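Local coordinates for excinuclease ABC, subunit A. (Deinococcus radiodurans, PDB 2VF7), which binds DNA and zinc, binds and hydrolyses ATP, and probably helps to recognise damaged DNA for nucleotide excision repair, at residues V832-P835 and Y836-A840; D416-A419 and L420-A423. The protein carries 1 engineered substitution. All coordinates share one frame; numbering follows the deposited sequence.

Contact 1 (V832-P835 and Y836-A840)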
ATOM      1  N   VAL A 832     -14.262 -21.890 -40.097  1.00 52.77           N
ATOM      2  CA  VAL A 832     -13.764 -20.531 -40.006  1.00 52.20           C
ATOM      3  C   VAL A 832     -12.221 -20.500 -40.060  1.00 51.93           C
ATOM      4  O   VAL A 832     -11.630 -19.491 -40.466  1.00 52.20           O
ATOM      5  CB  VAL A 832     -14.405 -19.780 -38.781  1.00 52.48           C
ATOM      6  CG1 VAL A 832     -13.396 -18.977 -38.007  1.00 51.93           C
ATOM      7  CG2 VAL A 832     -15.578 -18.875 -39.249  1.00 52.80           C
ATOM      8  N   THR A 833     -11.579 -21.609 -39.684  1.00 50.70           N
ATOM      9  CA  THR A 833     -10.136 -21.731 -39.819  1.00 50.04           C
ATOM     10  C   THR A 833      -9.657 -22.097 -41.222  1.00 49.74           C
ATOM     11  O   THR A 833      -8.509 -21.819 -41.559  1.00 49.36           O
ATOM     12  CB  THR A 833      -9.505 -22.739 -38.807  1.00 50.60           C
ATOM     13  OG1 THR A 833      -8.939 -23.849 -39.517  1.00 50.87           O
ATOM     14  CG2 THR A 833     -10.502 -23.207 -37.759  1.00 49.43           C
ATOM     15  N   ALA A 834     -10.524 -22.719 -42.031  1.00 49.77           N
ATOM     16  CA  ALA A 834     -10.155 -23.187 -43.377  1.00 49.47           C
ATOM     17  C   ALA A 834      -9.386 -22.157 -44.189  1.00 49.77           C
ATOM     18  O   ALA A 834      -8.229 -22.410 -44.522  1.00 49.46           O
ATOM     19  CB  ALA A 834     -11.365 -23.690 -44.148  1.00 49.36           C
ATOM     20  N   PRO A 835     -10.004 -20.984 -44.490  1.00 50.26           N
ATOM     21  CA  PRO A 835      -9.287 -19.957 -45.256  1.00 50.62           C
ATOM     22  C   PRO A 835      -7.882 -19.621 -44.731  1.00 50.59           C
ATOM     23  O   PRO A 835      -6.966 -19.442 -45.531  1.00 50.97           O
ATOM     24  CB  PRO A 835     -10.207 -18.731 -45.159  1.00 50.67           C
ATOM     25  CG  PRO A 835     -11.244 -19.077 -44.126  1.00 50.94           C
ATOM     26  CD  PRO A 835     -11.374 -20.542 -44.165  1.00 50.07           C
ATOM     27  N   TYR A 836      -7.729 -19.538 -43.413  1.00 50.61           N
ATOM     28  CA  TYR A 836      -6.451 -19.203 -42.757  1.00 50.91           C
ATOM     29  C   TYR A 836      -5.421 -20.335 -42.822  1.00 50.64           C
ATOM     30  O   TYR A 836      -4.220 -20.081 -42.950  1.00 50.76           O
ATOM     31  CB  TYR A 836      -6.690 -18.785 -41.289  1.00 51.12           C
ATOM     32  CG  TYR A 836      -7.487 -17.507 -41.175  1.00 51.82           C
ATOM     33  CD1 TYR A 836      -8.846 -17.537 -40.889  1.00 50.79           C
ATOM     34  CD2 TYR A 836      -6.878 -16.256 -41.392  1.00 53.48           C
ATOM     35  CE1 TYR A 836      -9.584 -16.364 -40.807  1.00 51.71           C
ATOM     36  CE2 TYR A 836      -7.599 -15.080 -41.300  1.00 52.40           C
ATOM     37  CZ  TYR A 836      -8.960 -15.137 -41.013  1.00 53.36           C
ATOM     38  OH  TYR A 836      -9.706 -13.962 -40.950  1.00 53.27           O
ATOM     39  N   LEU A 837      -5.895 -21.577 -42.714  1.00 50.06           N
ATOM     40  CA  LEU A 837      -5.054 -22.750 -42.925  1.00 49.62           C
ATOM     41  C   LEU A 837      -4.559 -22.736 -44.371  1.00 49.68           C
ATOM     42  O   LEU A 837      -3.382 -22.960 -44.625  1.00 49.76           O
ATOM     43  CB  LEU A 837      -5.825 -24.045 -42.640  1.00 49.32           C
ATOM     44  CG  LEU A 837      -5.161 -25.220 -41.894  1.00 48.39           C
ATOM     45  CD1 LEU A 837      -5.946 -26.479 -42.115  1.00 41.84           C
ATOM     46  CD2 LEU A 837      -3.688 -25.461 -42.230  1.00 47.27           C
ATOM     47  N   ARG A 838      -5.467 -22.451 -45.299  1.00 49.57           N
ATOM     48  CA  ARG A 838      -5.169 -22.352 -46.735  1.00 50.15           C
ATOM     49  C   ARG A 838      -4.086 -21.309 -47.079  1.00 50.65           C
ATOM     50  O   ARG A 838      -3.187 -21.592 -47.859  1.00 50.77           O
ATOM     51  CB  ARG A 838      -6.466 -22.064 -47.483  1.00 49.38           C
ATOM     52  CG  ARG A 838      -6.424 -22.195 -48.977  1.00 49.39           C
ATOM     53  CD  ARG A 838      -7.682 -21.537 -49.585  1.00 47.84           C
ATOM     54  NE  ARG A 838      -8.915 -22.066 -48.989  1.00 46.49           N
ATOM     55  CZ  ARG A 838      -9.991 -21.342 -48.688  1.00 45.12           C
ATOM     56  NH1 ARG A 838     -10.014 -20.032 -48.920  1.00 40.18           N
ATOM     57  NH2 ARG A 838     -11.059 -21.952 -48.165  1.00 44.10           N
ATOM     58  N   ALA A 839      -4.175 -20.113 -46.498  1.00 51.77           N
ATOM     59  CA  ALA A 839      -3.135 -19.085 -46.638  1.00 52.34           C
ATOM     60  C   ALA A 839      -1.760 -19.549 -46.122  1.00 52.91           C
ATOM     61  O   ALA A 839      -0.727 -19.202 -46.706  1.00 52.93           O
ATOM     62  CB  ALA A 839      -3.564 -17.799 -45.945  1.00 52.16           C
ATOM     63  N   ALA A 840      -1.772 -20.320 -45.029  1.00 53.72           N
ATOM     64  CA  ALA A 840      -0.593 -20.975 -44.429  1.00 54.41           C
ATOM     65  C   ALA A 840       0.029 -22.062 -45.299  1.00 55.36           C
ATOM     66  O   ALA A 840       1.239 -22.271 -45.277  1.00 55.15           O
ATOM     67  CB  ALA A 840      -0.971 -21.575 -43.100  1.00 54.04           C
TER
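Arg838 folds back over Pro835, one turn earlier in the C-terminal helix 834-840, and its side chain can be followed along this path. Its CB lies 3.3 Å from Pro835 O, and from there CG leaves anti to the backbone N (chi1 -168°). The chain then runs extended until a bend at chi3 (-54°) turns the guanidinium back toward the start of the helix. NE is hydrogen-bonded to Ala826 O, which helps to fix the rotation of the group. Beyond it, CZ sits 3.8 Å from Pro835 CA, which lies over one face of the guanidinium, toward the rim of that group. At the tip, NH1 comes to 3.7 Å from the same CA and also nears Pro835 CB, while NH2 lies 3.9 Å from Pro835 N.

Tyr836 goes to a different side. Its CD1 meets Val832 O at 3.4 Å, with the carbonyl oxygen at the ring edge and in its plane; the Tyr836 side chain also touches Pro414, Ala415 and Met793. Leu837 turns instead to Val796 of helix 793-796.

A ladder of three successive i to i+4 bonds ties the two segments, Leu837 N to Thr833 O, Arg838 N to Ala834 O and Ala839 N to Pro835 O, all at 2.9 to 3.0 Å. In the first turn no helical partner is required of Pro835 N, so the missing N-H costs nothing, and the proline carbonyl accepts Ala839 N. Thr833 OG1 is buried without a partner in the model, beside the P-loop of the second ADP site. The chemistry is therefore that of a short helix held by its main chain, with an arginine folded back over its opening turn, one guanidinium face near Pro835 CA.

Contact 2 (D416-A419 and L420-A423)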
ATOM      1  N   ASP A 416     -10.064 -13.711 -35.377  1.00 57.92           N
ATOM      2  CA  ASP A 416     -10.447 -12.746 -34.355  1.00 58.20           C
ATOM      3  C   ASP A 416      -9.443 -11.625 -34.065  1.00 58.21           C
ATOM      4  O   ASP A 416      -9.710 -10.799 -33.202  1.00 58.17           O
ATOM      5  CB  ASP A 416     -10.783 -13.471 -33.051  1.00 58.46           C
ATOM      6  CG  ASP A 416     -12.059 -14.308 -33.149  1.00 60.21           C
ATOM      7  OD1 ASP A 416     -12.905 -14.040 -34.031  1.00 59.54           O
ATOM      8  OD2 ASP A 416     -12.213 -15.242 -32.333  1.00 61.72           O
ATOM      9  N   THR A 417      -8.321 -11.571 -34.784  1.00 58.35           N
ATOM     10  CA  THR A 417      -7.270 -10.584 -34.474  1.00 58.89           C
ATOM     11  C   THR A 417      -7.646  -9.129 -34.800  1.00 59.19           C
ATOM     12  O   THR A 417      -7.189  -8.215 -34.123  1.00 59.54           O
ATOM     13  CB  THR A 417      -5.843 -10.951 -35.040  1.00 58.70           C
ATOM     14  OG1 THR A 417      -5.666 -10.409 -36.349  1.00 58.06           O
ATOM     15  CG2 THR A 417      -5.617 -12.459 -35.066  1.00 58.96           C
ATOM     16  N   GLU A 418      -8.490  -8.929 -35.807  1.00 59.60           N
ATOM     17  CA  GLU A 418      -9.074  -7.613 -36.106  1.00 60.01           C
ATOM     18  C   GLU A 418      -9.903  -7.031 -34.961  1.00 59.99           C
ATOM     19  O   GLU A 418      -9.996  -5.812 -34.816  1.00 60.39           O
ATOM     20  CB  GLU A 418      -9.899  -7.683 -37.384  1.00 60.25           C
ATOM     21  CG  GLU A 418      -9.271  -6.937 -38.562  1.00 62.80           C
ATOM     22  CD  GLU A 418      -7.890  -7.467 -38.992  1.00 65.54           C
ATOM     23  OE1 GLU A 418      -7.369  -6.960 -40.011  1.00 67.24           O
ATOM     24  OE2 GLU A 418      -7.328  -8.381 -38.342  1.00 66.24           O
ATOM     25  N   ALA A 419     -10.484  -7.907 -34.142  1.00 59.83           N
ATOM     26  CA  ALA A 419     -11.228  -7.497 -32.951  1.00 59.34           C
ATOM     27  C   ALA A 419     -10.272  -7.085 -31.830  1.00 58.96           C
ATOM     28  O   ALA A 419     -10.572  -6.176 -31.043  1.00 59.27           O
ATOM     29  CB  ALA A 419     -12.138  -8.621 -32.491  1.00 59.26           C
ATOM     30  N   LEU A 420      -9.132  -7.765 -31.752  1.00 58.14           N
ATOM     31  CA  LEU A 420      -8.060  -7.381 -30.846  1.00 57.56           C
ATOM     32  C   LEU A 420      -7.379  -6.071 -31.293  1.00 57.26           C
ATOM     33  O   LEU A 420      -7.212  -5.148 -30.501  1.00 57.15           O
ATOM     34  CB  LEU A 420      -7.039  -8.521 -30.722  1.00 58.00           C
ATOM     35  CG  LEU A 420      -5.659  -8.187 -30.126  1.00 57.80           C
ATOM     36  CD1 LEU A 420      -5.717  -8.163 -28.601  1.00 57.52           C
ATOM     37  CD2 LEU A 420      -4.565  -9.118 -30.651  1.00 57.22           C
ATOM     38  N   LEU A 421      -6.996  -6.001 -32.564  1.00 56.98           N
ATOM     39  CA  LEU A 421      -6.376  -4.803 -33.144  1.00 56.85           C
ATOM     40  C   LEU A 421      -7.220  -3.543 -32.990  1.00 57.20           C
ATOM     41  O   LEU A 421      -6.685  -2.451 -32.789  1.00 57.50           O
ATOM     42  CB  LEU A 421      -6.037  -5.031 -34.620  1.00 55.83           C
ATOM     43  CG  LEU A 421      -4.709  -5.749 -34.886  1.00 56.30           C
ATOM     44  CD1 LEU A 421      -4.512  -6.043 -36.367  1.00 54.99           C
ATOM     45  CD2 LEU A 421      -3.486  -4.990 -34.318  1.00 56.58           C
ATOM     46  N   SER A 422      -8.536  -3.716 -33.086  1.00 57.61           N
ATOM     47  CA  SER A 422      -9.506  -2.629 -32.993  1.00 57.73           C
ATOM     48  C   SER A 422      -9.706  -2.104 -31.563  1.00 57.42           C
ATOM     49  O   SER A 422      -9.987  -0.920 -31.367  1.00 58.10           O
ATOM     50  CB  SER A 422     -10.830  -3.074 -33.622  1.00 57.99           C
ATOM     51  OG  SER A 422     -11.935  -2.588 -32.890  1.00 59.74           O
ATOM     52  N   ALA A 423      -9.562  -2.986 -30.576  1.00 56.82           N
ATOM     53  CA  ALA A 423      -9.638  -2.619 -29.159  1.00 55.68           C
ATOM     54  C   ALA A 423      -8.375  -1.930 -28.680  1.00 55.34           C
ATOM     55  O   ALA A 423      -8.427  -1.154 -27.743  1.00 55.09           O
ATOM     56  CB  ALA A 423      -9.907  -3.828 -28.319  1.00 55.52           C
TER
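Asp416 O accepts two amides of helix 417-428, Ala419 N at 3.1 Å and, more weakly, Leu420 N at 3.4 Å. The carboxylate itself leads away from the following turn.

Thr417 makes the tight bond of this turn. Its carbonyl oxygen, Thr417 O, takes Leu421 N at 2.7 Å, and the CB atoms of both Leu420 and Leu421 close in beside that oxygen. The hydroxyl is turned to the next residue, where Thr417 OG1 donates a weak bond to Glu418 OE2 at 3.3 Å.

Glu418 is bent at chi2 (61°), which brings its carboxylate back beside that hydroxyl. Its two oxygens have different company. OE1 forms a salt bridge with Arg446, while Glu418 OE2 passes Leu421 CD1 at 4.2 Å, the two side chains crossing at a slant. Arg446 also touches Leu421, so a charged pair and an apolar branch share this flank of the helix. Along the main chain, Glu418 O receives Ser422 N at 3.1 Å.

Ala419 ends the first segment with a long, weak bond from Ala423 N to Ala419 O, 3.4 Å. Leu420 serves the apolar side: with CG anti to the backbone N (chi1 164°), its side chain touches Pro408, Leu412 and Val443.

The helix is the crossover of the beta-alpha-beta unit formed with strands 402-406 and 433-437, two neighbours in the ABC-type ATPase sheet that also holds strand 38-42. Its first turns combine buried leucines with a carboxylate balanced by arginine, and the pairing with Arg446 would be expected to favour a charged Glu418.

How the contacts relate
Contacts 1 and 2 do not touch: their centres are 18 Å apart and their nearest atoms about 6 Å. The loop just before contact 2 bridges them: His413 touches Thr833, Pro414 and Ala415 touch Tyr836, and Ala415 touches Val832. Following the probable Walker B strand 402-406, it corresponds to the D-loop of ABC ATPases, which in relatives lies near the nucleotide site of the partner ATPase module. Both contacts lie near the same nucleotide, the ADP held by Ser534 and Lys536 together with Tyr370. The Thr833 side chain is about 10 Å from this ADP and that of Asp416 about 9 Å, so both contacts belong to its surroundings.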